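Local coordinates for superantigen-like protein SSL10 (Staphylococcus aureus subsp. aureus, PDB 6LWT), which probably binds the Fc region of human IgG to block classical complement activation, and prothrombin and a coagulation factor to hinder plasma clotting, at residues 74-79 with 132-137; 20-25 with 136-141. One frame throughout, in Å; residues are numbered along the deposited sequence.

Interaction 1: residues 74-79 with 132-137; sequences FFVQEK and TLKELD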
loop_
_atom_site.group_PDB
_atom_site.type_symbol
_atom_site.label_atom_id
_atom_site.label_comp_id
_atom_site.label_asym_id
_atom_site.label_seq_id
_atom_site.Cartn_x
_atom_site.Cartn_y
_atom_site.Cartn_z
ATOM N N PHE A 74 -7.347 0.094 -4.835
ATOM C CA PHE A 74 -6.859 0.983 -3.784
ATOM C C PHE A 74 -6.126 2.121 -4.470
ATOM O O PHE A 74 -4.997 1.963 -4.957
ATOM C CB PHE A 74 -5.949 0.293 -2.781
ATOM C CG PHE A 74 -5.506 1.207 -1.663
ATOM C CD1 PHE A 74 -6.416 1.602 -0.694
ATOM C CD2 PHE A 74 -4.210 1.676 -1.584
ATOM C CE1 PHE A 74 -6.033 2.441 0.351
ATOM C CE2 PHE A 74 -3.821 2.527 -0.551
ATOM C CZ PHE A 74 -4.730 2.911 0.416
ATOM N N PHE A 75 -6.792 3.266 -4.510
ATOM C CA PHE A 75 -6.286 4.459 -5.204
ATOM C C PHE A 75 -5.425 5.286 -4.264
ATOM O O PHE A 75 -5.844 5.558 -3.129
ATOM C CB PHE A 75 -7.481 5.278 -5.707
ATOM C CG PHE A 75 -7.137 6.673 -6.154
ATOM C CD1 PHE A 75 -7.121 7.736 -5.240
ATOM C CD2 PHE A 75 -6.856 6.932 -7.489
ATOM C CE1 PHE A 75 -6.796 9.024 -5.658
ATOM C CE2 PHE A 75 -6.547 8.215 -7.911
ATOM C CZ PHE A 75 -6.505 9.257 -6.998
ATOM N N VAL A 76 -4.232 5.669 -4.731
ATOM C CA VAL A 76 -3.397 6.673 -4.074
ATOM C C VAL A 76 -3.016 7.701 -5.137
ATOM O O VAL A 76 -2.458 7.350 -6.172
ATOM C CB VAL A 76 -2.134 6.042 -3.441
ATOM C CG1 VAL A 76 -1.203 7.105 -2.869
ATOM C CG2 VAL A 76 -2.542 5.037 -2.362
ATOM N N GLN A 77 -3.295 8.971 -4.883
ATOM C CA GLN A 77 -2.981 10.010 -5.875
ATOM C C GLN A 77 -1.479 10.200 -6.074
ATOM O O GLN A 77 -0.770 10.573 -5.150
ATOM C CB GLN A 77 -3.622 11.352 -5.505
ATOM C CG GLN A 77 -3.505 12.355 -6.656
ATOM C CD GLN A 77 -4.292 13.632 -6.457
ATOM O OE1 GLN A 77 -3.760 14.728 -6.663
ATOM N NE2 GLN A 77 -5.544 13.509 -6.096
ATOM N N GLU A 78 -0.994 9.905 -7.272
ATOM C CA GLU A 78 0.356 10.287 -7.681
ATOM C C GLU A 78 0.362 11.689 -8.286
ATOM O O GLU A 78 1.318 12.454 -8.087
ATOM C CB GLU A 78 0.896 9.313 -8.718
ATOM C CG GLU A 78 0.952 7.876 -8.249
ATOM C CD GLU A 78 1.911 7.661 -7.087
ATOM O OE1 GLU A 78 2.938 8.380 -6.965
ATOM O OE2 GLU A 78 1.634 6.743 -6.308
ATOM N N LYS A 79 -0.682 11.997 -9.052
ATOM C CA LYS A 79 -0.876 13.334 -9.625
ATOM C C LYS A 79 -2.277 13.513 -10.183
ATOM O O LYS A 79 -3.034 12.548 -10.367
ATOM C CB LYS A 79 0.163 13.633 -10.723
ATOM C CG LYS A 79 0.133 12.699 -11.929
ATOM C CD LYS A 79 1.149 13.161 -12.978
ATOM C CE LYS A 79 0.737 12.841 -14.410
ATOM N NZ LYS A 79 1.441 11.649 -14.946
ATOM N N THR A 132 -3.208 -5.760 -1.744
ATOM C CA THR A 132 -1.958 -5.457 -2.420
ATOM C C THR A 132 -0.897 -5.028 -1.418
ATOM O O THR A 132 -1.196 -4.427 -0.367
ATOM C CB THR A 132 -2.105 -4.372 -3.516
ATOM O OG1 THR A 132 -2.652 -3.163 -2.957
ATOM C CG2 THR A 132 -3.012 -4.901 -4.638
ATOM N N LEU A 133 0.353 -5.297 -1.763
ATOM C CA LEU A 133 1.470 -4.697 -1.028
ATOM C C LEU A 133 1.378 -3.181 -0.992
ATOM O O LEU A 133 1.725 -2.572 0.017
ATOM C CB LEU A 133 2.822 -5.173 -1.565
ATOM C CG LEU A 133 4.057 -4.626 -0.824
ATOM C CD1 LEU A 133 4.136 -5.092 0.625
ATOM C CD2 LEU A 133 5.325 -5.017 -1.549
ATOM N N LYS A 134 0.874 -2.567 -2.067
ATOM C CA LYS A 134 0.616 -1.134 -2.095
ATOM C C LYS A 134 -0.271 -0.647 -0.940
ATOM O O LYS A 134 0.068 0.316 -0.242
ATOM C CB LYS A 134 -0.067 -0.779 -3.416
ATOM C CG LYS A 134 -0.408 0.681 -3.545
ATOM C CD LYS A 134 -1.406 0.910 -4.672
ATOM C CE LYS A 134 -1.595 2.384 -4.916
ATOM N NZ LYS A 134 -0.345 3.054 -5.339
ATOM N N GLU A 135 -1.422 -1.301 -0.771
ATOM C CA GLU A 135 -2.392 -0.893 0.249
ATOM C C GLU A 135 -1.858 -1.164 1.652
ATOM O O GLU A 135 -2.035 -0.346 2.560
ATOM C CB GLU A 135 -3.726 -1.628 0.045
ATOM C CG GLU A 135 -4.799 -1.186 1.026
ATOM C CD GLU A 135 -6.164 -1.825 0.811
ATOM O OE1 GLU A 135 -6.459 -2.336 -0.290
ATOM O OE2 GLU A 135 -6.966 -1.785 1.764
ATOM N N LEU A 136 -1.195 -2.304 1.820
ATOM C CA LEU A 136 -0.629 -2.662 3.114
ATOM C C LEU A 136 0.487 -1.690 3.495
ATOM O O LEU A 136 0.493 -1.147 4.595
ATOM C CB LEU A 136 -0.141 -4.109 3.116
ATOM C CG LEU A 136 0.254 -4.678 4.488
ATOM C CD1 LEU A 136 -0.788 -4.414 5.568
ATOM C CD2 LEU A 136 0.512 -6.162 4.333
ATOM N N ASP A 137 1.377 -1.418 2.548
ATOM C CA ASP A 137 2.433 -0.424 2.741
ATOM C C ASP A 137 1.852 0.924 3.158
ATOM O O ASP A 137 2.240 1.483 4.192
ATOM C CB ASP A 137 3.255 -0.273 1.461
ATOM C CG ASP A 137 4.237 0.880 1.515
ATOM O OD1 ASP A 137 5.243 0.798 2.265
ATOM O OD2 ASP A 137 4.015 1.879 0.785
HETATM O O HOH W 1 -0.646 5.494 -6.723
#
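F74 lays one face of its ring on the side chain of E135. A CH-pi contact puts E135 CG 3.6 Å from the F74 ring centroid, nearly on the ring normal. E135 CG is anti to the backbone N (chi1 -177°) and the chain runs on extended. This lays the carboxylate over the CG-CD1 side of the same face, OE1 toward F74 CB, its plane 15° from that of the ring. The carboxylate is paired with K128 and K139.

K134 takes the edge of the same ring with its CD. Its chain is stretched as far as CE, which lies 3.4 Å from F74 O and 3.8 Å from V76 CG2. A bend at chi4 (62°) turns the ammonium toward a bridging water. That water accepts from K134 NZ at 2.8 Å and donates to V76 O and E78 OE2. K134 NZ stays 4.3 Å from E78 OE2, beyond a salt bridge. K134 NZ hydrogen-bonds V89 O. E78 OE2 hydrogen-bonds Y21 OH, and OE1 forms a salt bridge with K177.

T132 is the N-cap of the helix, its OG1 accepting from E135 N at 3.1 Å. The first turn of helix 133-148 packs on strand 71-76, between strands 26-30 and 85-93.

Interaction 2: residues 20-25 with 136-141; sequences RYYTGK and LDYKLR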
loop_
_atom_site.group_PDB
_atom_site.type_symbol
_atom_site.label_atom_id
_atom_site.label_comp_id
_atom_site.label_asym_id
_atom_site.label_seq_id
_atom_site.Cartn_x
_atom_site.Cartn_y
_atom_site.Cartn_z
ATOM N N ARG A 20 3.983 13.948 3.085
ATOM C CA ARG A 20 2.914 14.398 2.211
ATOM C C ARG A 20 2.323 13.228 1.411
ATOM O O ARG A 20 1.108 13.102 1.347
ATOM C CB ARG A 20 3.377 15.552 1.292
ATOM C CG ARG A 20 3.725 16.869 2.007
ATOM C CD ARG A 20 2.721 17.325 3.079
ATOM N NE ARG A 20 1.358 17.567 2.579
ATOM C CZ ARG A 20 0.919 18.701 2.012
ATOM N NH1 ARG A 20 1.711 19.761 1.838
ATOM N NH2 ARG A 20 -0.344 18.777 1.603
ATOM N N TYR A 21 3.173 12.367 0.851
ATOM C CA TYR A 21 2.674 11.258 0.033
ATOM C C TYR A 21 1.783 10.315 0.821
ATOM O O TYR A 21 0.687 9.965 0.384
ATOM C CB TYR A 21 3.821 10.481 -0.601
ATOM C CG TYR A 21 3.342 9.357 -1.487
ATOM C CD1 TYR A 21 2.865 9.611 -2.778
ATOM C CD2 TYR A 21 3.320 8.035 -1.027
ATOM C CE1 TYR A 21 2.405 8.574 -3.590
ATOM C CE2 TYR A 21 2.856 7.000 -1.829
ATOM C CZ TYR A 21 2.431 7.263 -3.117
ATOM O OH TYR A 21 1.982 6.228 -3.913
ATOM N N TYR A 22 2.259 9.932 2.006
ATOM C CA TYR A 22 1.592 8.943 2.842
ATOM C C TYR A 22 0.480 9.503 3.731
ATOM O O TYR A 22 -0.138 8.748 4.475
ATOM C CB TYR A 22 2.645 8.142 3.641
ATOM C CG TYR A 22 3.366 7.113 2.795
ATOM C CD1 TYR A 22 2.689 5.971 2.357
ATOM C CD2 TYR A 22 4.712 7.269 2.421
ATOM C CE1 TYR A 22 3.312 5.027 1.572
ATOM C CE2 TYR A 22 5.354 6.328 1.620
ATOM C CZ TYR A 22 4.643 5.199 1.205
ATOM O OH TYR A 22 5.247 4.232 0.448
ATOM N N THR A 23 0.190 10.808 3.631
ATOM C CA THR A 23 -1.039 11.390 4.201
ATOM C C THR A 23 -1.900 12.054 3.103
ATOM O O THR A 23 -2.724 12.915 3.401
ATOM C CB THR A 23 -0.712 12.437 5.287
ATOM O OG1 THR A 23 0.142 13.448 4.741
ATOM C CG2 THR A 23 0.003 11.781 6.452
ATOM N N GLY A 24 -1.715 11.642 1.845
ATOM C CA GLY A 24 -2.400 12.264 0.693
ATOM C C GLY A 24 -3.784 11.691 0.435
ATOM O O GLY A 24 -4.385 11.049 1.307
ATOM N N LYS A 25 -4.309 11.953 -0.762
ATOM C CA LYS A 25 -5.643 11.487 -1.148
ATOM C C LYS A 25 -5.605 10.006 -1.465
ATOM O O LYS A 25 -4.777 9.573 -2.287
ATOM C CB LYS A 25 -6.155 12.207 -2.406
ATOM C CG LYS A 25 -6.327 13.714 -2.285
ATOM C CD LYS A 25 -7.329 14.248 -3.320
ATOM C CE LYS A 25 -8.780 14.219 -2.833
ATOM N NZ LYS A 25 -9.267 15.547 -2.355
ATOM N N LEU A 136 -1.195 -2.304 1.820
ATOM C CA LEU A 136 -0.629 -2.662 3.114
ATOM C C LEU A 136 0.487 -1.690 3.495
ATOM O O LEU A 136 0.493 -1.147 4.595
ATOM C CB LEU A 136 -0.141 -4.109 3.116
ATOM C CG LEU A 136 0.254 -4.678 4.488
ATOM C CD1 LEU A 136 -0.788 -4.414 5.568
ATOM C CD2 LEU A 136 0.512 -6.162 4.333
ATOM N N ASP A 137 1.377 -1.418 2.548
ATOM C CA ASP A 137 2.433 -0.424 2.741
ATOM C C ASP A 137 1.852 0.924 3.158
ATOM O O ASP A 137 2.240 1.483 4.192
ATOM C CB ASP A 137 3.255 -0.273 1.461
ATOM C CG ASP A 137 4.237 0.880 1.515
ATOM O OD1 ASP A 137 5.243 0.798 2.265
ATOM O OD2 ASP A 137 4.015 1.879 0.785
ATOM N N TYR A 138 0.924 1.423 2.360
ATOM C CA TYR A 138 0.327 2.731 2.615
ATOM C C TYR A 138 -0.353 2.820 3.976
ATOM O O TYR A 138 -0.102 3.757 4.738
ATOM C CB TYR A 138 -0.672 3.109 1.526
ATOM C CG TYR A 138 -1.073 4.566 1.600
ATOM C CD1 TYR A 138 -2.064 5.002 2.487
ATOM C CD2 TYR A 138 -0.448 5.512 0.797
ATOM C CE1 TYR A 138 -2.412 6.339 2.560
ATOM C CE2 TYR A 138 -0.791 6.853 0.866
ATOM C CZ TYR A 138 -1.768 7.255 1.734
ATOM O OH TYR A 138 -2.098 8.588 1.785
ATOM N N LYS A 139 -1.224 1.865 4.267
ATOM C CA LYS A 139 -1.980 1.919 5.500
ATOM C C LYS A 139 -1.092 1.705 6.731
ATOM O O LYS A 139 -1.342 2.316 7.764
ATOM C CB LYS A 139 -3.116 0.921 5.497
ATOM C CG LYS A 139 -4.241 1.344 4.581
ATOM C CD LYS A 139 -5.377 0.355 4.651
ATOM C CE LYS A 139 -6.605 0.937 3.983
ATOM N NZ LYS A 139 -7.743 -0.000 4.115
ATOM N N LEU A 140 -0.082 0.840 6.617
ATOM C CA LEU A 140 0.890 0.687 7.700
ATOM C C LEU A 140 1.642 2.008 7.954
ATOM O O LEU A 140 1.801 2.418 9.113
ATOM C CB LEU A 140 1.863 -0.460 7.430
ATOM C CG LEU A 140 1.295 -1.864 7.679
ATOM C CD1 LEU A 140 2.212 -2.943 7.113
ATOM C CD2 LEU A 140 1.057 -2.068 9.175
ATOM N N ARG A 141 2.069 2.695 6.895
ATOM C CA ARG A 141 2.770 3.957 7.104
ATOM C C ARG A 141 1.880 5.030 7.690
ATOM O O ARG A 141 2.308 5.747 8.604
ATOM C CB ARG A 141 3.472 4.456 5.847
ATOM C CG ARG A 141 4.526 3.472 5.388
ATOM C CD ARG A 141 5.517 4.111 4.444
ATOM N NE ARG A 141 6.119 3.131 3.515
ATOM C CZ ARG A 141 7.285 3.293 2.893
ATOM N NH1 ARG A 141 7.690 2.365 2.038
ATOM N NH2 ARG A 141 8.041 4.380 3.092
#
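R141 runs across one face of the Y22 ring, its CD over the ring centre and its guanidinium under the hydroxyl. R141 CD is 3.5 Å from the centroid of the Y22 ring, a CH-pi contact. The guanidinium plane is 11° from that of the ring, and Y22 OH is 3.3 Å from R141 CZ. The opposite face of the Y22 ring is covered by CD2 of Y21, so the ring is clamped from both faces.

Y22 OH donates to D137 OD2 at 2.7 Å, and OD2 receives it on its syn lone pair. The carboxylate is turned 75° from the ring. Its other oxygen, OD1, takes both NE and NH1 of R141 in a side-on grip, with R141 NE to D137 OD1 at 2.8 Å. OD1 lies in the guanidinium plane, but NE meets it on the syn side well out of the carboxylate plane. D137 thus holds both the tyrosine hydroxyl and the guanidinium. L178 N and Y22 OH are also bonded, and R141 NH2 reaches Y151 and S176.

Y138 passes alongside Y22 in the opposite direction, and the two rings meet obliquely. Y138 CD2 is 3.5 Å from Y22 CD1. With chi1 at -168° its CG is anti to the backbone N, and the ring reaches across to the backbone of residues 21-24. Y138 OH donates a weak hydrogen bond to Y21 O and lies 3.1 Å from G24 N.

This is an interdomain contact of the two-domain fold of the staphylococcal/streptococcal toxin (superantigen) family. Helix 14-22, on the OB-fold side, packs on the long helix 133-148 of the beta-grasp domain.

How the interactions relate
Both interactions join the OB-fold part to helix 133-148 of the beta-grasp domain. Interaction 1 uses the first turn of that helix against a strand and is buried near the centre of the chain. Interaction 2 uses the next turn against the N-terminal helix and is only partly buried. Interaction 1 has no direct hydrogen bond across it and relies on aliphatic-aromatic packing and one water. Interaction 2 has a direct tyrosine-aspartate bond, backed by a salt bridge within the helix. The E78-Y21 hydrogen bond joins the two interactions, and V76 CG1 packs on Y138. Q77 N and K25 O probably bond there too.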